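Local coordinates for amidohydrolase (Pseudomonas aeruginosa, PDB 2I5G), which is probably a metal-dependent dipeptidase of the membrane dipeptidase (peptidase M19) family, at residues A231-M236 and R300-R305. The protein carries 2 engineered substitutions. Numbering follows the deposited sequence.
Sequences AIEYVM and RGMPER
Glu-233 on helix 225-239 faces Met-302 in the turn between helices 291-299 and 304-323, their CA atoms 9.1 Å apart, so side chains rather than backbone span the gap. The chain leaves helix 291-299 at Gly-301, whose positive phi (112°) is easy for glycine and marks a Schellman motif, and Pro-303 then takes the N-cap position of helix 304-323. Glu-233, with CG anti to its carbonyl carbon (chi1 -58°) and the chain extended beyond, carries its carboxylate across to Arg-300. A salt bridge joins OE1 to NH1 of that arginine, but the modelled separation is too short to be trusted in detail. The carboxylate and guanidinium planes are turned 53° apart, and OE2 of Glu-233 also lies at the guanidinium edge, 3.2 Å from NH1 of Arg-300. A water adds a second link, donating to OE2 of Glu-233 (3.2 Å) and to the carbonyl O of Arg-300 (2.6 Å). Arg-300 suits this place because its NE simultaneously pairs with Asp-226, near the start of helix 225-239, the helix that carries Glu-233.

Next to the charged pair the contact is apolar. Met-236 and Met-302, both selenomethionine, meet end to end, CE of Met-236 3.7 Å from CE of Met-302, each chain bending at its last torsion. CE of Met-302 also lies 4.2 Å from CG of Glu-233, while Val-307 and Val-310 of helix 304-323 pack against Met-302. Long, unbranched methionines can bridge such a gap. The chemistry thus divides into a polar bridge, in which Arg-300 lies between two acids of helix 225-239, whose negative charges its own probably offsets, and an apolar contact between two methionine ends, together tying the interhelical turn to helix 225-239.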
ATOM      1  N   ALA A 231      -3.771 -34.971  -1.649  1.00 18.19           N
ATOM      2  CA  ALA A 231      -4.147 -33.640  -1.202  1.00 16.78           C
ATOM      3  C   ALA A 231      -5.407 -33.176  -1.926  1.00 16.57           C
ATOM      4  O   ALA A 231      -6.258 -32.515  -1.337  1.00 17.72           O
ATOM      5  CB  ALA A 231      -2.996 -32.659  -1.439  1.00  3.29           C
ATOM      6  N   ILE A 232      -5.531 -33.532  -3.199  1.00 12.20           N
ATOM      7  CA  ILE A 232      -6.697 -33.143  -3.980  1.00 12.50           C
ATOM      8  C   ILE A 232      -7.953 -33.827  -3.463  1.00 13.45           C
ATOM      9  O   ILE A 232      -9.055 -33.280  -3.560  1.00 15.74           O
ATOM     10  CB  ILE A 232      -6.497 -33.468  -5.481  1.00  5.68           C
ATOM     11  CG1 ILE A 232      -5.442 -32.524  -6.063  1.00  4.05           C
ATOM     12  CG2 ILE A 232      -7.814 -33.325  -6.243  1.00  5.28           C
ATOM     13  CD1 ILE A 232      -5.146 -32.756  -7.496  1.00  5.84           C
ATOM     14  N   GLU A 233      -7.790 -35.019  -2.905  1.00 18.13           N
ATOM     15  CA  GLU A 233      -8.927 -35.752  -2.371  1.00 17.71           C
ATOM     16  C   GLU A 233      -9.279 -35.225  -0.978  1.00 18.19           C
ATOM     17  O   GLU A 233     -10.452 -35.185  -0.603  1.00 18.03           O
ATOM     18  CB  GLU A 233      -8.601 -37.246  -2.343  1.00 17.10           C
ATOM     19  CG  GLU A 233      -8.253 -37.778  -3.732  1.00 22.61           C
ATOM     20  CD  GLU A 233      -7.652 -39.182  -3.728  1.00 25.09           C
ATOM     21  OE1 GLU A 233      -6.757 -39.457  -2.899  1.00 24.32           O
ATOM     22  OE2 GLU A 233      -8.064 -40.005  -4.576  1.00 27.89           O
ATOM     23  N   TYR A 234      -8.263 -34.804  -0.227  1.00 11.26           N
ATOM     24  CA  TYR A 234      -8.468 -34.262   1.112  1.00 10.24           C
ATOM     25  C   TYR A 234      -9.318 -33.007   0.982  1.00 11.29           C
ATOM     26  O   TYR A 234     -10.276 -32.816   1.725  1.00 12.35           O
ATOM     27  CB  TYR A 234      -7.122 -33.896   1.753  1.00  9.07           C
ATOM     28  CG  TYR A 234      -7.209 -33.290   3.142  1.00  8.47           C
ATOM     29  CD1 TYR A 234      -7.211 -34.090   4.281  1.00  9.15           C
ATOM     30  CD2 TYR A 234      -7.286 -31.910   3.316  1.00 10.15           C
ATOM     31  CE1 TYR A 234      -7.287 -33.528   5.568  1.00  6.34           C
ATOM     32  CE2 TYR A 234      -7.362 -31.339   4.592  1.00  8.50           C
ATOM     33  CZ  TYR A 234      -7.361 -32.153   5.715  1.00  8.83           C
ATOM     34  OH  TYR A 234      -7.420 -31.581   6.975  1.00  7.15           O
ATOM     35  N   VAL A 235      -8.962 -32.156   0.022  1.00 12.81           N
ATOM     36  CA  VAL A 235      -9.678 -30.904  -0.201  1.00 13.52           C
ATOM     37  C   VAL A 235     -11.085 -31.146  -0.709  1.00 14.26           C
ATOM     38  O   VAL A 235     -12.028 -30.489  -0.275  1.00 14.66           O
ATOM     39  CB  VAL A 235      -8.929 -29.982  -1.218  1.00  9.65           C
ATOM     40  CG1 VAL A 235      -9.797 -28.781  -1.585  1.00  6.38           C
ATOM     41  CG2 VAL A 235      -7.618 -29.499  -0.620  1.00  9.00           C
HETATM   42  N   MSE A 236     -11.230 -32.085  -1.633  1.00 16.89           N
HETATM   43  CA  MSE A 236     -12.545 -32.382  -2.175  1.00 19.56           C
HETATM   44  C   MSE A 236     -13.452 -32.952  -1.092  1.00 18.37           C
HETATM   45  O   MSE A 236     -14.675 -32.911  -1.210  1.00 17.39           O
HETATM   46  CB  MSE A 236     -12.439 -33.369  -3.334  1.00 33.75           C
HETATM   47  CG  MSE A 236     -13.771 -33.634  -4.007  1.00 40.53           C
HETATM   48 SE   MSE A 236     -13.624 -34.707  -5.597  1.00 52.69          SE
HETATM   49  CE  MSE A 236     -13.624 -36.448  -4.749  1.00 47.65           C
ATOM     50  N   ARG A 300      -7.399 -44.182  -9.120  1.00 21.41           N
ATOM     51  CA  ARG A 300      -7.433 -44.023  -7.681  1.00 20.66           C
ATOM     52  C   ARG A 300      -8.833 -44.158  -7.085  1.00 20.48           C
ATOM     53  O   ARG A 300      -9.014 -43.991  -5.882  1.00 20.26           O
ATOM     54  CB  ARG A 300      -6.828 -42.671  -7.319  1.00 27.83           C
ATOM     55  CG  ARG A 300      -5.910 -42.732  -6.132  1.00 28.07           C
ATOM     56  CD  ARG A 300      -4.772 -41.751  -6.280  1.00 28.29           C
ATOM     57  NE  ARG A 300      -3.818 -41.895  -5.187  1.00 28.04           N
ATOM     58  CZ  ARG A 300      -4.091 -41.600  -3.923  1.00 25.69           C
ATOM     59  NH1 ARG A 300      -5.287 -41.137  -3.600  1.00 25.80           N
ATOM     60  NH2 ARG A 300      -3.174 -41.784  -2.986  1.00 21.74           N
ATOM     61  N   GLY A 301      -9.817 -44.463  -7.927  1.00 15.03           N
ATOM     62  CA  GLY A 301     -11.179 -44.629  -7.446  1.00 17.21           C
ATOM     63  C   GLY A 301     -12.176 -43.567  -7.889  1.00 19.00           C
ATOM     64  O   GLY A 301     -13.383 -43.817  -7.957  1.00 18.42           O
HETATM   65  N   MSE A 302     -11.677 -42.376  -8.190  1.00 31.60           N
HETATM   66  CA  MSE A 302     -12.535 -41.281  -8.622  1.00 31.82           C
HETATM   67  C   MSE A 302     -13.171 -41.627  -9.967  1.00 29.36           C
HETATM   68  O   MSE A 302     -12.478 -41.970 -10.919  1.00 29.88           O
HETATM   69  CB  MSE A 302     -11.701 -40.000  -8.736  1.00 37.55           C
HETATM   70  CG  MSE A 302     -12.501 -38.710  -8.827  1.00 43.45           C
HETATM   71 SE   MSE A 302     -11.367 -37.118  -8.835  1.00 54.59          SE
HETATM   72  CE  MSE A 302     -10.808 -37.155  -6.979  1.00 47.39           C
ATOM     73  N   PRO A 303     -14.508 -41.569 -10.053  1.00 29.12           N
ATOM     74  CA  PRO A 303     -15.212 -41.877 -11.307  1.00 29.01           C
ATOM     75  C   PRO A 303     -14.946 -40.847 -12.409  1.00 29.68           C
ATOM     76  O   PRO A 303     -14.536 -39.723 -12.130  1.00 30.43           O
ATOM     77  CB  PRO A 303     -16.680 -41.919 -10.883  1.00  9.79           C
ATOM     78  CG  PRO A 303     -16.719 -40.989  -9.701  1.00  9.59           C
ATOM     79  CD  PRO A 303     -15.461 -41.358  -8.951  1.00  9.52           C
ATOM     80  N   GLU A 304     -15.189 -41.237 -13.658  1.00 22.71           N
ATOM     81  CA  GLU A 304     -14.947 -40.366 -14.809  1.00 23.33           C
ATOM     82  C   GLU A 304     -15.535 -38.965 -14.670  1.00 24.08           C
ATOM     83  O   GLU A 304     -14.834 -37.971 -14.851  1.00 23.82           O
ATOM     84  CB  GLU A 304     -15.493 -41.002 -16.099  1.00 26.58           C
ATOM     85  CG  GLU A 304     -14.864 -40.424 -17.368  1.00 31.07           C
ATOM     86  CD  GLU A 304     -15.599 -40.802 -18.652  1.00 33.56           C
ATOM     87  OE1 GLU A 304     -16.600 -40.135 -18.990  1.00 33.95           O
ATOM     88  OE2 GLU A 304     -15.178 -41.768 -19.328  1.00 34.84           O
ATOM     89  N   ARG A 305     -16.824 -38.899 -14.347  1.00 23.05           N
ATOM     90  CA  ARG A 305     -17.542 -37.634 -14.219  1.00 21.54           C
ATOM     91  C   ARG A 305     -16.877 -36.643 -13.273  1.00 19.43           C
ATOM     92  O   ARG A 305     -16.758 -35.460 -13.593  1.00 19.58           O
ATOM     93  CB  ARG A 305     -18.977 -37.903 -13.768  1.00 24.07           C
ATOM     94  CG  ARG A 305     -19.967 -36.787 -14.066  1.00 26.92           C
ATOM     95  CD  ARG A 305     -20.636 -36.338 -12.785  1.00 29.85           C
ATOM     96  NE  ARG A 305     -20.719 -37.441 -11.834  1.00 31.56           N
ATOM     97  CZ  ARG A 305     -20.879 -37.284 -10.527  1.00 32.72           C
ATOM     98  NH1 ARG A 305     -20.981 -36.065 -10.019  1.00 32.21           N
ATOM     99  NH2 ARG A 305     -20.911 -38.342  -9.723  1.00 33.91           N
TER
HETATM  100  O   HOH W   1     -10.485 -41.892  -5.332  1.00 34.94           O